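Local structure of uncharacterized protein (Shewanella oneidensis, 2RB6) at residues S3-S8 with T48-R53; S17-K22 with L31-D36; T27-Y32 with M41-D46. The protein is of unknown function but adopts a small SH3-like beta fold of the YgdI/YgdR family and is probably tethered to the membrane as a lipoprotein. All blocks are in the same frame, centred on the assembly; numbering follows the deposited sequence.

Interaction 1. Residues S3-S8 with T48-R53; sequences SQYIMS and TQIIER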
# COMPACT_ATOMS: atom_id res chain seq x y z
N SER A 3 7.40 9.86 -1.82
CA SER A 3 7.82 8.46 -1.94
C SER A 3 6.76 7.66 -2.69
O SER A 3 5.58 8.03 -2.70
CB SER A 3 8.05 7.84 -0.56
OG SER A 3 9.40 7.98 -0.15
N GLN A 4 7.18 6.57 -3.31
CA GLN A 4 6.28 5.71 -4.06
C GLN A 4 6.11 4.42 -3.28
O GLN A 4 7.09 3.81 -2.84
CB GLN A 4 6.86 5.45 -5.45
CG GLN A 4 6.14 4.40 -6.31
CD GLN A 4 4.73 4.80 -6.73
OE1 GLN A 4 4.52 5.85 -7.34
NE2 GLN A 4 3.76 3.94 -6.42
N TYR A 5 4.87 4.00 -3.08
CA TYR A 5 4.62 2.78 -2.35
C TYR A 5 4.06 1.66 -3.19
O TYR A 5 3.31 1.87 -4.13
CB TYR A 5 3.69 3.04 -1.15
CG TYR A 5 4.38 3.77 -0.04
CD1 TYR A 5 4.43 5.17 -0.01
CD2 TYR A 5 4.99 3.07 1.00
CE1 TYR A 5 5.07 5.84 1.02
CE2 TYR A 5 5.63 3.73 2.04
CZ TYR A 5 5.66 5.11 2.05
OH TYR A 5 6.26 5.76 3.10
N ILE A 6 4.47 0.45 -2.82
CA ILE A 6 4.05 -0.75 -3.50
C ILE A 6 3.86 -1.84 -2.46
O ILE A 6 4.69 -2.03 -1.57
CB ILE A 6 5.13 -1.21 -4.51
CG1 ILE A 6 5.19 -0.24 -5.69
CG2 ILE A 6 4.85 -2.62 -4.97
CD1 ILE A 6 6.28 -0.58 -6.69
N MSE A 7 2.73 -2.55 -2.58
CA MSE A 7 2.40 -3.64 -1.68
C MSE A 7 2.36 -4.93 -2.48
O MSE A 7 1.78 -4.99 -3.58
CB MSE A 7 1.04 -3.41 -1.04
CG MSE A 7 0.87 -2.03 -0.45
SE MSE A 7 -0.92 -1.77 0.27
CE MSE A 7 -0.68 -2.83 1.88
N SER A 8 2.96 -5.97 -1.92
CA SER A 8 2.98 -7.27 -2.57
C SER A 8 2.02 -8.20 -1.84
O SER A 8 2.06 -8.32 -0.61
CB SER A 8 4.39 -7.86 -2.57
OG SER A 8 5.19 -7.22 -3.55
N THR A 48 2.42 -9.34 1.96
CA THR A 48 3.68 -9.92 2.39
C THR A 48 4.71 -8.85 2.76
O THR A 48 5.53 -9.05 3.66
CB THR A 48 4.30 -10.84 1.29
OG1 THR A 48 4.50 -10.10 0.08
CG2 THR A 48 3.38 -12.03 1.01
N GLN A 49 4.66 -7.69 2.10
CA GLN A 49 5.61 -6.63 2.38
C GLN A 49 5.14 -5.26 1.89
O GLN A 49 4.31 -5.17 0.98
CB GLN A 49 6.95 -6.96 1.70
CG GLN A 49 6.78 -7.29 0.22
CD GLN A 49 8.06 -7.78 -0.45
OE1 GLN A 49 8.97 -8.29 0.21
NE2 GLN A 49 8.12 -7.64 -1.77
N ILE A 50 5.66 -4.20 2.49
CA ILE A 50 5.33 -2.85 2.06
C ILE A 50 6.64 -2.18 1.65
O ILE A 50 7.56 -2.05 2.45
CB ILE A 50 4.65 -2.05 3.18
CG1 ILE A 50 3.28 -2.66 3.48
CG2 ILE A 50 4.52 -0.57 2.76
CD1 ILE A 50 2.58 -2.09 4.69
N ILE A 51 6.73 -1.77 0.38
CA ILE A 51 7.95 -1.18 -0.15
C ILE A 51 7.96 0.32 -0.41
O ILE A 51 7.13 0.84 -1.16
CB ILE A 51 8.36 -1.87 -1.46
CG1 ILE A 51 8.33 -3.39 -1.28
CG2 ILE A 51 9.76 -1.42 -1.86
CD1 ILE A 51 8.45 -4.16 -2.57
N GLU A 52 8.91 1.00 0.21
CA GLU A 52 9.02 2.43 0.00
C GLU A 52 10.18 2.77 -0.95
O GLU A 52 11.32 2.38 -0.73
CB GLU A 52 9.25 3.16 1.32
CG GLU A 52 9.53 4.62 1.08
CD GLU A 52 9.89 5.36 2.34
OE1 GLU A 52 10.52 4.76 3.23
OE2 GLU A 52 9.57 6.55 2.43
N ARG A 53 9.86 3.50 -2.01
CA ARG A 53 10.86 3.92 -2.97
C ARG A 53 11.00 5.42 -2.85
O ARG A 53 10.06 6.17 -3.08
CB ARG A 53 10.46 3.48 -4.38
CG ARG A 53 10.81 2.00 -4.63
CD ARG A 53 10.29 1.47 -5.96
NE ARG A 53 10.59 0.04 -6.12
CZ ARG A 53 10.15 -0.71 -7.12
NH1 ARG A 53 9.39 -0.17 -8.07
NH2 ARG A 53 10.49 -1.99 -7.19

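Interaction 2. Residues S17-K22 with L31-D36; sequences SDSKPK and LYYDED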
# COMPACT_ATOMS: atom_id res chain seq x y z
N SER A 17 0.73 2.81 -4.71
CA SER A 17 0.06 3.89 -3.98
C SER A 17 1.04 5.05 -3.77
O SER A 17 2.24 4.84 -3.59
CB SER A 17 -0.42 3.38 -2.62
OG SER A 17 -1.02 4.42 -1.86
N ASP A 18 0.54 6.28 -3.79
CA ASP A 18 1.43 7.43 -3.60
C ASP A 18 1.51 7.88 -2.13
O ASP A 18 2.26 8.80 -1.80
CB ASP A 18 1.02 8.61 -4.50
CG ASP A 18 1.27 8.32 -5.99
OD1 ASP A 18 2.44 8.06 -6.38
OD2 ASP A 18 0.30 8.36 -6.78
N SER A 19 0.76 7.20 -1.27
CA SER A 19 0.76 7.48 0.17
C SER A 19 1.07 6.21 0.93
O SER A 19 0.75 5.11 0.48
CB SER A 19 -0.60 7.99 0.66
OG SER A 19 -0.99 9.19 0.02
N LYS A 20 1.68 6.37 2.10
CA LYS A 20 2.02 5.25 2.96
C LYS A 20 0.72 4.57 3.43
O LYS A 20 -0.15 5.22 4.02
CB LYS A 20 2.82 5.78 4.15
CG LYS A 20 3.17 4.74 5.21
CD LYS A 20 3.83 5.39 6.41
CE LYS A 20 4.02 4.39 7.56
NZ LYS A 20 4.95 3.27 7.22
N PRO A 21 0.56 3.27 3.15
CA PRO A 21 -0.65 2.57 3.58
C PRO A 21 -0.71 2.57 5.11
O PRO A 21 0.28 2.28 5.79
CB PRO A 21 -0.50 1.17 2.96
CG PRO A 21 0.98 0.98 2.87
CD PRO A 21 1.48 2.35 2.45
N LYS A 22 -1.88 2.90 5.65
CA LYS A 22 -2.09 2.98 7.09
C LYS A 22 -2.80 1.72 7.61
O LYS A 22 -3.91 1.41 7.20
CB LYS A 22 -2.94 4.22 7.38
CG LYS A 22 -2.79 4.82 8.76
CD LYS A 22 -3.16 6.30 8.72
CE LYS A 22 -3.01 6.97 10.09
NZ LYS A 22 -4.01 6.49 11.09
N LEU A 31 -5.30 0.50 4.70
CA LEU A 31 -5.96 1.51 3.88
C LEU A 31 -4.88 2.20 3.05
O LEU A 31 -3.78 2.48 3.54
CB LEU A 31 -6.68 2.54 4.75
CG LEU A 31 -8.11 2.29 5.25
CD1 LEU A 31 -9.12 2.57 4.13
CD2 LEU A 31 -8.25 0.87 5.77
N TYR A 32 -5.21 2.48 1.80
CA TYR A 32 -4.28 3.12 0.90
C TYR A 32 -5.08 3.82 -0.20
O TYR A 32 -6.28 3.59 -0.33
CB TYR A 32 -3.33 2.06 0.33
CG TYR A 32 -3.91 1.17 -0.76
CD1 TYR A 32 -3.84 1.55 -2.09
CD2 TYR A 32 -4.48 -0.08 -0.46
CE1 TYR A 32 -4.31 0.72 -3.11
CE2 TYR A 32 -4.95 -0.93 -1.47
CZ TYR A 32 -4.86 -0.51 -2.80
OH TYR A 32 -5.28 -1.32 -3.83
N TYR A 33 -4.43 4.68 -0.98
CA TYR A 33 -5.11 5.40 -2.06
C TYR A 33 -4.71 4.89 -3.43
O TYR A 33 -3.53 4.69 -3.71
CB TYR A 33 -4.85 6.91 -1.98
CG TYR A 33 -5.48 7.56 -0.79
CD1 TYR A 33 -4.93 7.41 0.48
CD2 TYR A 33 -6.66 8.29 -0.92
CE1 TYR A 33 -5.54 7.96 1.60
CE2 TYR A 33 -7.28 8.84 0.19
CZ TYR A 33 -6.72 8.67 1.45
OH TYR A 33 -7.33 9.21 2.57
N ASP A 34 -5.71 4.68 -4.28
CA ASP A 34 -5.47 4.18 -5.63
C ASP A 34 -5.21 5.31 -6.63
O ASP A 34 -5.53 6.48 -6.38
CB ASP A 34 -6.66 3.34 -6.09
CG ASP A 34 -7.83 4.19 -6.56
OD1 ASP A 34 -8.24 5.11 -5.82
OD2 ASP A 34 -8.35 3.93 -7.67
N GLU A 35 -4.63 4.93 -7.76
CA GLU A 35 -4.32 5.86 -8.84
C GLU A 35 -5.62 6.51 -9.32
O GLU A 35 -6.57 5.81 -9.65
CB GLU A 35 -3.67 5.11 -10.00
CG GLU A 35 -2.87 3.85 -9.60
CD GLU A 35 -3.75 2.69 -9.11
OE1 GLU A 35 -4.67 2.28 -9.86
OE2 GLU A 35 -3.52 2.19 -7.99
N ASP A 36 -5.65 7.84 -9.37
CA ASP A 36 -6.86 8.54 -9.82
C ASP A 36 -8.07 8.02 -9.05
O ASP A 36 -8.99 7.47 -9.65
CB ASP A 36 -7.11 8.30 -11.32
CG ASP A 36 -6.17 9.08 -12.22
OD1 ASP A 36 -6.20 10.33 -12.18
OD2 ASP A 36 -5.40 8.44 -12.97
O HOH W 1 -1.89 5.10 0.80

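Interaction 3. Residues T27-Y32 with M41-D46; sequences TGMYLY and MIKQED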
# COMPACT_ATOMS: atom_id res chain seq x y z
N THR A 27 -9.50 -3.83 12.35
CA THR A 27 -9.97 -4.72 11.30
C THR A 27 -8.85 -5.48 10.58
O THR A 27 -9.13 -6.30 9.71
CB THR A 27 -10.73 -3.95 10.21
OG1 THR A 27 -9.84 -2.99 9.62
CG2 THR A 27 -11.93 -3.24 10.79
N GLY A 28 -7.60 -5.22 10.95
CA GLY A 28 -6.51 -5.90 10.27
C GLY A 28 -6.55 -5.57 8.78
O GLY A 28 -6.22 -6.40 7.92
N MSE A 29 -6.97 -4.34 8.48
CA MSE A 29 -7.08 -3.84 7.12
C MSE A 29 -6.09 -2.72 6.82
O MSE A 29 -5.90 -1.82 7.63
CB MSE A 29 -8.50 -3.29 6.89
CG MSE A 29 -9.60 -4.32 6.92
SE MSE A 29 -9.73 -5.28 5.26
CE MSE A 29 -11.12 -6.53 5.75
N TYR A 30 -5.45 -2.78 5.65
CA TYR A 30 -4.51 -1.73 5.25
C TYR A 30 -5.26 -0.78 4.32
O TYR A 30 -5.80 -1.19 3.29
CB TYR A 30 -3.31 -2.31 4.50
CG TYR A 30 -2.06 -2.52 5.34
CD1 TYR A 30 -1.31 -1.43 5.80
CD2 TYR A 30 -1.64 -3.80 5.68
CE1 TYR A 30 -0.17 -1.62 6.58
CE2 TYR A 30 -0.50 -4.00 6.46
CZ TYR A 30 0.23 -2.91 6.90
OH TYR A 30 1.35 -3.11 7.68
N LEU A 31 -5.30 0.50 4.70
CA LEU A 31 -5.96 1.51 3.88
C LEU A 31 -4.88 2.20 3.05
O LEU A 31 -3.78 2.48 3.54
CB LEU A 31 -6.68 2.54 4.75
CG LEU A 31 -8.11 2.29 5.25
CD1 LEU A 31 -9.12 2.57 4.13
CD2 LEU A 31 -8.25 0.87 5.77
N TYR A 32 -5.21 2.48 1.80
CA TYR A 32 -4.28 3.12 0.90
C TYR A 32 -5.08 3.82 -0.20
O TYR A 32 -6.28 3.59 -0.33
CB TYR A 32 -3.33 2.06 0.33
CG TYR A 32 -3.91 1.17 -0.76
CD1 TYR A 32 -3.84 1.55 -2.09
CD2 TYR A 32 -4.48 -0.08 -0.46
CE1 TYR A 32 -4.31 0.72 -3.11
CE2 TYR A 32 -4.95 -0.93 -1.47
CZ TYR A 32 -4.86 -0.51 -2.80
OH TYR A 32 -5.28 -1.32 -3.83
N MSE A 41 -9.24 -0.88 0.36
CA MSE A 41 -8.83 -1.78 1.41
C MSE A 41 -8.21 -3.08 0.94
O MSE A 41 -8.54 -3.59 -0.13
CB MSE A 41 -10.03 -2.11 2.29
CG MSE A 41 -9.90 -1.72 3.74
SE MSE A 41 -11.58 -2.00 4.66
CE MSE A 41 -12.21 -0.17 4.60
N ILE A 42 -7.33 -3.62 1.77
CA ILE A 42 -6.65 -4.88 1.50
C ILE A 42 -6.36 -5.48 2.88
O ILE A 42 -5.94 -4.78 3.79
CB ILE A 42 -5.33 -4.65 0.70
CG1 ILE A 42 -4.64 -5.99 0.40
CG2 ILE A 42 -4.39 -3.74 1.48
CD1 ILE A 42 -5.33 -6.83 -0.63
N LYS A 43 -6.61 -6.78 3.03
CA LYS A 43 -6.37 -7.46 4.30
C LYS A 43 -4.88 -7.51 4.65
O LYS A 43 -4.04 -7.74 3.79
CB LYS A 43 -6.93 -8.89 4.25
CG LYS A 43 -8.41 -8.99 3.89
CD LYS A 43 -8.95 -10.41 4.07
CE LYS A 43 -8.86 -10.86 5.53
NZ LYS A 43 -9.65 -9.98 6.44
N GLN A 44 -4.57 -7.31 5.93
CA GLN A 44 -3.20 -7.31 6.41
C GLN A 44 -2.50 -8.62 6.06
O GLN A 44 -1.40 -8.63 5.52
CB GLN A 44 -3.20 -7.10 7.93
CG GLN A 44 -1.93 -6.51 8.50
CD GLN A 44 -0.78 -7.49 8.51
OE1 GLN A 44 -0.82 -8.50 9.21
NE2 GLN A 44 0.25 -7.21 7.72
N GLU A 45 -3.18 -9.73 6.37
CA GLU A 45 -2.66 -11.06 6.11
C GLU A 45 -2.39 -11.34 4.63
O GLU A 45 -1.63 -12.24 4.30
CB GLU A 45 -3.64 -12.10 6.64
CG GLU A 45 -5.04 -11.94 6.10
CD GLU A 45 -5.96 -13.09 6.47
OE1 GLU A 45 -5.99 -13.45 7.67
OE2 GLU A 45 -6.64 -13.63 5.57
N ASP A 46 -3.02 -10.57 3.74
CA ASP A 46 -2.82 -10.76 2.30
C ASP A 46 -1.55 -10.05 1.82
O ASP A 46 -1.07 -10.29 0.70
CB ASP A 46 -4.02 -10.22 1.51
CG ASP A 46 -5.15 -11.24 1.36
OD1 ASP A 46 -5.40 -12.03 2.30
OD2 ASP A 46 -5.81 -11.25 0.29

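Interaction 1. Residues S3-S8 with T48-R53
Ser3 and Tyr5 both meet Glu52. The hydroxyl OG of Ser3 donates to Glu52 OE2 over 3.0 Å, reaching that oxygen on its anti side and 27° out of the carboxylate plane. The Tyr5 side chain lies next to the glutamate and points the same way, ring and carboxylate planes only 18° apart, with ring atom CE2 3.7 Å from Glu52 CB. At the ring edge, near its plane, CD2 of Tyr5 touches Ile50 CG2 at 4.1 Å. Next along this face is Met7 (modelled as selenomethionine), whose CE reaches Ile50 CG1 at 4.3 Å. The packed part of the contact centres on Met7, which is buried under Tyr30 and Tyr32 of strand 29-33 with Ile50 beside it; towards exposed Glu52 the same face opens to solvent.

The face carrying Gln4, Ile6, Ser8, Gln49, Ile51 and Arg53 is the more solvent-facing one, through exposed Gln49 and Arg53. Here Ile6 CD1 sits over one face of the Arg53 guanidinium, 3.4 Å from NH1, at the end of an extended arginine chain. The loose end is at Ser8, where Gln49 NE2 adds only a weak bond to OG at 3.5 Å. Between the faces, the backbones of Gln4 and Arg53, and of Ile6 and Ile51, exchange paired hydrogen bonds. Antiparallel pairing of the first and last strands in this way is characteristic of the SH3-like small beta-barrel fold.

Interaction 2. Residues S17-K22 with L31-D36
Lys22 and Leu31 exchange two backbone hydrogen bonds: Lys22 N to Leu31 O at 2.9 Å, and Leu31 N to Lys22 O at 3.0 Å. The first lies in the carbonyl plane; the second is nearly straight at hydrogen, 175°, although its donor stands above the plane of the Lys22 carbonyl. The oxygen of Leu31 has a further neighbour, since Pro21 CA brings a C-H to it at 3.1 Å. Pro21 has no backbone N-H to offer. Its CB packs against Tyr32 CB at 4.0 Å.

This antiparallel pair starts the sheet of strands 22-24, 29-33 and 39-43, one of the two three-stranded sheets of this SH3-like domain, and the turn through residues 18-21 carries the chain into it from strand 14-17.

On the N-terminal side of Pro21 the backbones part, and a water fills the role of direct pairing. It accepts from Tyr33 N at 3.1 Å, donates weakly to Ser19 O, and is hydrogen-bonded to Ser17 OG at 2.9 Å. With OG anti to its backbone N (chi1 177°), Ser17 also sets this hydroxyl 3.1 Å from Tyr33 O. CB of the same serine rests 3.9 Å from CD1 of the Tyr32 ring. The water lies in the plane of the Tyr33 ring, at its edge, and Ser17 is itself tied to Tyr5 of strand 4-9 by a backbone hydrogen bond.

Interaction 3. Residues T27-Y32 with M41-D46
Tyr30 and Ile42 make the central pair of this hairpin. Tyr30 N donates to Ile42 O at 2.8 Å, nearly along the C=O axis, and the longer return bond from Ile42 N to Tyr30 O is bent. With CG1 of Ile42 anti to the backbone N (chi1 -179°), CG2 falls between the backbone N and the carbonyl carbon, and from there reaches Tyr30 CB at 3.5 Å. The Tyr30 ring lies beside Gln44, ring and amide planes 67° apart, with Gln44 NE2 in the ring plane at its edge, 3.5 Å from CE2. On the other face, Met29 and Met41, both modelled as selenomethionine, cross at about a right angle with their SE atoms 3.8 Å apart. Leu31 CD2 lies 3.7 Å from CG of the same Met41, while Met29 CE reaches Lys43 NZ at 3.8 Å.

Further out, Gln44 N donates to Gly28 O over 2.7 Å, fixing Gln44 beside the ring as the chain leaves the strand for the 3-10 turn 44-46. Gly28, at positive phi, forms with Met29 a G1 beta bulge opposite Asp24. The Tyr30 ring also packs against Ile50 and Met7. An alanine at Tyr30 would probably open a gap beside Gln44 and leave Met7 and Ile50 without that ring. Strand 29-33 is the middle of its sheet, between 22-24 and 39-43, and Tyr32 and Ile42 likewise touch Met7 of strand 4-9 in the other sheet.

From the N terminus, strand 4-9 pairs first with strand 14-17 and, much later in the chain, with strand 47-53, so interaction 1 closes the longest loop, and interactions 2 and 3 both nest inside it. After strand 14-17, residues 17-22 turn into the second sheet, where interaction 2 closes a short loop onto strand 29-33. Interaction 3 closes the following hairpin with 39-43. Interactions 2 and 3 overlap along the chain, neither containing the other, and share Leu31 and Tyr32. Interactions 1 and 3, about 14 Å apart between centres, lie on opposite sides of the chain's centre, and side chains meeting between them bring the two three-stranded sheets together.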